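Local atomic coordinates of protein argonaute (PDB entry 1YVU), a protein that uses short single-stranded DNA guides to bind complementary RNA targets and cleave them in a reaction that depends on divalent metal ions. Residues Val347-Val361 with Gly384-Ala397. Numbering follows the deposited sequence.
Sequences VKKDVLSVEIISVSV and GIKLKIKGKSLILA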
loop_
_atom_site.group_PDB
_atom_site.type_symbol
_atom_site.label_atom_id
_atom_site.label_comp_id
_atom_site.label_asym_id
_atom_site.label_seq_id
_atom_site.Cartn_x
_atom_site.Cartn_y
_atom_site.Cartn_z
ATOM N N VAL A 347 -19.118 28.036 4.786
ATOM C CA VAL A 347 -20.207 27.656 3.891
ATOM C C VAL A 347 -20.006 27.731 2.366
ATOM O O VAL A 347 -19.686 28.781 1.816
ATOM C CB VAL A 347 -21.515 28.382 4.300
ATOM C CG1 VAL A 347 -21.955 27.891 5.673
ATOM C CG2 VAL A 347 -21.314 29.914 4.322
ATOM N N LYS A 348 -20.164 26.588 1.705
ATOM C CA LYS A 348 -20.044 26.507 0.257
ATOM C C LYS A 348 -21.441 26.369 -0.344
ATOM O O LYS A 348 -21.682 26.810 -1.473
ATOM C CB LYS A 348 -19.158 25.336 -0.166
ATOM C CG LYS A 348 -18.820 25.316 -1.668
ATOM C CD LYS A 348 -17.776 24.262 -2.026
ATOM C CE LYS A 348 -16.393 24.640 -1.525
ATOM N NZ LYS A 348 -15.379 23.642 -1.933
ATOM N N LYS A 349 -22.349 25.743 0.406
ATOM C CA LYS A 349 -23.732 25.567 -0.028
ATOM C C LYS A 349 -24.659 25.690 1.186
ATOM O O LYS A 349 -24.777 24.761 1.990
ATOM C CB LYS A 349 -23.918 24.233 -0.770
ATOM C CG LYS A 349 -25.081 24.283 -1.756
ATOM C CD LYS A 349 -25.268 23.010 -2.537
ATOM C CE LYS A 349 -26.525 23.114 -3.384
ATOM N NZ LYS A 349 -26.712 21.925 -4.278
ATOM N N ASP A 350 -25.284 26.868 1.315
ATOM C CA ASP A 350 -26.196 27.187 2.422
ATOM C C ASP A 350 -27.410 26.266 2.581
ATOM O O ASP A 350 -27.822 25.990 3.701
ATOM C CB ASP A 350 -26.596 28.697 2.457
ATOM C CG ASP A 350 -26.771 29.345 1.058
ATOM O OD1 ASP A 350 -27.415 28.736 0.169
ATOM O OD2 ASP A 350 -26.290 30.497 0.861
ATOM N N VAL A 351 -27.898 25.728 1.461
ATOM C CA VAL A 351 -29.049 24.813 1.399
ATOM C C VAL A 351 -28.635 23.505 0.721
ATOM O O VAL A 351 -28.043 23.536 -0.359
ATOM C CB VAL A 351 -30.191 25.476 0.579
ATOM C CG1 VAL A 351 -31.223 24.458 0.053
ATOM C CG2 VAL A 351 -30.879 26.510 1.433
ATOM N N LEU A 352 -29.029 22.364 1.289
ATOM C CA LEU A 352 -28.671 21.042 0.721
ATOM C C LEU A 352 -29.813 20.045 0.396
ATOM O O LEU A 352 -30.831 20.008 1.090
ATOM C CB LEU A 352 -27.680 20.343 1.653
ATOM C CG LEU A 352 -26.169 20.342 1.470
ATOM C CD1 LEU A 352 -25.592 21.663 1.117
ATOM C CD2 LEU A 352 -25.626 19.902 2.770
ATOM N N SER A 353 -29.619 19.226 -0.642
ATOM C CA SER A 353 -30.602 18.212 -1.045
ATOM C C SER A 353 -30.062 16.840 -0.641
ATOM O O SER A 353 -29.033 16.400 -1.156
ATOM C CB SER A 353 -30.904 18.285 -2.553
ATOM O OG SER A 353 -29.725 18.220 -3.335
ATOM N N VAL A 354 -30.733 16.213 0.330
ATOM C CA VAL A 354 -30.338 14.918 0.903
ATOM C C VAL A 354 -31.342 13.788 0.670
ATOM O O VAL A 354 -32.543 14.027 0.713
ATOM C CB VAL A 354 -30.159 15.074 2.463
ATOM C CG1 VAL A 354 -29.722 13.774 3.134
ATOM C CG2 VAL A 354 -29.145 16.153 2.768
ATOM N N GLU A 355 -30.839 12.588 0.377
ATOM C CA GLU A 355 -31.666 11.372 0.261
ATOM C C GLU A 355 -31.334 10.531 1.522
ATOM O O GLU A 355 -30.206 10.591 2.036
ATOM C CB GLU A 355 -31.335 10.560 -1.004
ATOM C CG GLU A 355 -32.287 10.783 -2.211
ATOM C CD GLU A 355 -33.228 9.620 -2.518
ATOM O OE1 GLU A 355 -32.779 8.455 -2.604
ATOM O OE2 GLU A 355 -34.430 9.883 -2.709
ATOM N N ILE A 356 -32.316 9.813 2.067
ATOM C CA ILE A 356 -32.097 8.988 3.262
ATOM C C ILE A 356 -32.452 7.545 3.012
ATOM O O ILE A 356 -33.299 7.257 2.148
ATOM C CB ILE A 356 -32.933 9.503 4.475
ATOM C CG1 ILE A 356 -32.436 10.869 4.909
ATOM C CG2 ILE A 356 -32.795 8.604 5.670
ATOM C CD1 ILE A 356 -33.495 11.715 5.424
ATOM N N ILE A 357 -31.754 6.636 3.698
ATOM C CA ILE A 357 -32.030 5.206 3.576
ATOM C C ILE A 357 -31.949 4.542 4.924
ATOM O O ILE A 357 -31.017 4.783 5.675
ATOM C CB ILE A 357 -31.045 4.398 2.602
ATOM C CG1 ILE A 357 -31.134 4.895 1.179
ATOM C CG2 ILE A 357 -31.343 2.860 2.569
ATOM C CD1 ILE A 357 -30.131 5.897 0.917
ATOM N N SER A 358 -32.906 3.666 5.199
ATOM C CA SER A 358 -32.892 2.926 6.424
ATOM C C SER A 358 -33.088 1.482 6.106
ATOM O O SER A 358 -33.881 1.103 5.265
ATOM C CB SER A 358 -33.965 3.392 7.372
ATOM O OG SER A 358 -35.189 3.278 6.701
ATOM N N VAL A 359 -32.264 0.715 6.777
ATOM C CA VAL A 359 -32.186 -0.718 6.711
ATOM C C VAL A 359 -32.662 -1.099 8.115
ATOM O O VAL A 359 -31.966 -0.856 9.122
ATOM C CB VAL A 359 -30.736 -1.047 6.448
ATOM C CG1 VAL A 359 -30.307 -2.354 7.067
ATOM C CG2 VAL A 359 -30.481 -0.962 4.967
ATOM N N SER A 360 -33.867 -1.661 8.172
ATOM C CA SER A 360 -34.470 -2.001 9.455
ATOM C C SER A 360 -34.909 -3.451 9.584
ATOM O O SER A 360 -34.872 -4.210 8.611
ATOM C CB SER A 360 -35.678 -1.089 9.725
ATOM O OG SER A 360 -35.636 0.117 8.967
ATOM N N VAL A 361 -35.331 -3.802 10.805
ATOM C CA VAL A 361 -35.825 -5.142 11.167
ATOM C C VAL A 361 -37.286 -5.063 11.704
ATOM O O VAL A 361 -38.261 -5.466 11.040
ATOM C CB VAL A 361 -34.866 -5.833 12.221
ATOM C CG1 VAL A 361 -35.517 -7.081 12.869
ATOM C CG2 VAL A 361 -33.564 -6.257 11.538
ATOM N N GLY A 384 -25.875 27.303 10.045
ATOM C CA GLY A 384 -26.049 27.910 8.735
ATOM C C GLY A 384 -26.439 27.053 7.562
ATOM O O GLY A 384 -26.935 27.576 6.543
ATOM N N ILE A 385 -26.174 25.751 7.665
ATOM C CA ILE A 385 -26.517 24.824 6.593
ATOM C C ILE A 385 -27.827 24.131 6.908
ATOM O O ILE A 385 -28.012 23.541 7.967
ATOM C CB ILE A 385 -25.408 23.782 6.303
ATOM C CG1 ILE A 385 -24.069 24.483 6.101
ATOM C CG2 ILE A 385 -25.765 22.960 5.035
ATOM C CD1 ILE A 385 -23.240 24.568 7.333
ATOM N N LYS A 386 -28.728 24.218 5.944
ATOM C CA LYS A 386 -30.047 23.637 6.048
ATOM C C LYS A 386 -30.213 22.417 5.127
ATOM O O LYS A 386 -29.974 22.505 3.902
ATOM C CB LYS A 386 -31.090 24.727 5.718
ATOM C CG LYS A 386 -30.940 26.003 6.555
ATOM C CD LYS A 386 -31.270 27.234 5.751
ATOM C CE LYS A 386 -30.716 28.488 6.415
ATOM N NZ LYS A 386 -30.947 29.673 5.533
ATOM N N LEU A 387 -30.524 21.260 5.727
ATOM C CA LEU A 387 -30.795 20.059 4.931
ATOM C C LEU A 387 -32.272 20.080 4.582
ATOM O O LEU A 387 -33.125 20.419 5.414
ATOM C CB LEU A 387 -30.533 18.761 5.682
ATOM C CG LEU A 387 -29.222 18.436 6.365
ATOM C CD1 LEU A 387 -29.185 16.923 6.500
ATOM C CD2 LEU A 387 -28.062 18.921 5.575
ATOM N N LYS A 388 -32.537 19.797 3.313
ATOM C CA LYS A 388 -33.876 19.727 2.762
ATOM C C LYS A 388 -33.984 18.316 2.198
ATOM O O LYS A 388 -33.325 17.986 1.198
ATOM C CB LYS A 388 -34.060 20.771 1.658
ATOM C CG LYS A 388 -34.110 22.190 2.168
ATOM C CD LYS A 388 -34.512 23.174 1.090
ATOM C CE LYS A 388 -34.865 24.519 1.712
ATOM N NZ LYS A 388 -35.050 25.552 0.669
ATOM N N ILE A 389 -34.755 17.468 2.887
ATOM C CA ILE A 389 -34.959 16.068 2.489
ATOM C C ILE A 389 -35.700 15.948 1.156
ATOM O O ILE A 389 -36.801 16.481 0.970
ATOM C CB ILE A 389 -35.684 15.242 3.601
ATOM C CG1 ILE A 389 -34.935 15.393 4.935
ATOM C CG2 ILE A 389 -35.697 13.748 3.223
ATOM C CD1 ILE A 389 -35.773 15.112 6.166
ATOM N N LYS A 390 -35.011 15.321 0.209
ATOM C CA LYS A 390 -35.559 15.091 -1.102
ATOM C C LYS A 390 -36.341 13.788 -1.047
ATOM O O LYS A 390 -37.515 13.794 -1.411
ATOM C CB LYS A 390 -34.468 15.037 -2.180
ATOM C CG LYS A 390 -34.792 15.921 -3.398
ATOM C CD LYS A 390 -33.852 15.735 -4.603
ATOM C CE LYS A 390 -34.147 16.792 -5.694
ATOM N NZ LYS A 390 -33.345 16.611 -6.948
ATOM N N GLY A 391 -35.766 12.721 -0.470
ATOM C CA GLY A 391 -36.496 11.459 -0.444
ATOM C C GLY A 391 -36.104 10.313 0.460
ATOM O O GLY A 391 -35.070 9.675 0.275
ATOM N N LYS A 392 -37.017 9.962 1.361
ATOM C CA LYS A 392 -36.792 8.858 2.291
ATOM C C LYS A 392 -37.073 7.512 1.639
ATOM O O LYS A 392 -38.178 7.267 1.129
ATOM C CB LYS A 392 -37.640 9.018 3.570
ATOM C CG LYS A 392 -37.324 10.298 4.346
ATOM C CD LYS A 392 -38.089 10.438 5.654
ATOM C CE LYS A 392 -37.762 11.742 6.387
ATOM N NZ LYS A 392 -38.370 11.854 7.747
ATOM N N SER A 393 -36.037 6.680 1.596
ATOM C CA SER A 393 -36.162 5.342 1.045
ATOM C C SER A 393 -36.032 4.364 2.218
ATOM O O SER A 393 -34.950 4.190 2.752
ATOM C CB SER A 393 -35.066 5.064 -0.006
ATOM O OG SER A 393 -34.827 6.170 -0.876
ATOM N N LEU A 394 -37.142 3.789 2.670
ATOM C CA LEU A 394 -37.101 2.822 3.764
ATOM C C LEU A 394 -37.129 1.395 3.200
ATOM O O LEU A 394 -38.013 1.045 2.407
ATOM C CB LEU A 394 -38.224 3.095 4.781
ATOM C CG LEU A 394 -38.732 1.989 5.723
ATOM C CD1 LEU A 394 -37.615 1.351 6.599
ATOM C CD2 LEU A 394 -39.879 2.576 6.555
ATOM N N ILE A 395 -36.152 0.597 3.650
ATOM C CA ILE A 395 -35.932 -0.789 3.228
ATOM C C ILE A 395 -36.067 -1.709 4.413
ATOM O O ILE A 395 -35.480 -1.465 5.463
ATOM C CB ILE A 395 -34.495 -0.982 2.602
ATOM C CG1 ILE A 395 -34.378 -0.220 1.278
ATOM C CG2 ILE A 395 -34.234 -2.445 2.285
ATOM C CD1 ILE A 395 -32.990 -0.010 0.804
ATOM N N LEU A 396 -36.742 -2.832 4.170
ATOM C CA LEU A 396 -37.002 -3.852 5.181
ATOM C C LEU A 396 -36.247 -5.164 5.053
ATOM O O LEU A 396 -36.537 -6.015 4.195
ATOM C CB LEU A 396 -38.493 -4.111 5.293
ATOM C CG LEU A 396 -39.033 -3.340 6.480
ATOM C CD1 LEU A 396 -40.300 -2.577 6.070
ATOM C CD2 LEU A 396 -39.238 -4.317 7.653
ATOM N N ALA A 397 -35.309 -5.328 5.981
ATOM C CA ALA A 397 -34.451 -6.496 6.057
ATOM C C ALA A 397 -35.081 -7.632 6.810
ATOM O O ALA A 397 -36.164 -7.521 7.392
ATOM C CB ALA A 397 -33.149 -6.146 6.745
#
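Leu-352 N donates to Lys-386 O at 2.8 Å, nearly in line with that C=O, and Leu-352 O accepts from Lys-388 N, so one residue is held through both backbone polar atoms, as in a parallel pairing. The ladder runs on to Ala-397 N, but its register slips by one. Val-354 O takes Lys-390 N, whereas Ile-356 N reaches Gly-391 O (3.3 Å), from well above the carbonyl plane; Lys-390, with helix-like backbone angles (-87°/-47°), is the extra residue of a beta bulge.

Beside the bulge, Glu-355 bends at chi2 (-108°), which turns its carboxylate back along Gly-391, and OE2 forms a salt bridge with Lys-415. With an alanine in place of Glu-355, Lys-415 would probably lose the carboxylate it pairs with.

On one face Leu-387 meets Leu-352 and Val-354, its CD1 lying 3.8 Å from Val-354 CG2, and Ile-356 CD1 packs on Ile-389 CG2 (3.7 Å). Helix 368-381 covers this side through Leu-373 and Ile-377. On the opposite face Ile-357 and Ile-395 lie side by side, Ile-395 reaching helix 402-411 at Glu-402 and Glu-405 and Ile-357 resting on strand 419-424. Parallel neighbours joined through helix 368-381 make a beta-alpha-beta crossover, characteristic of the Rossmann-like Mid domain of Argonautes.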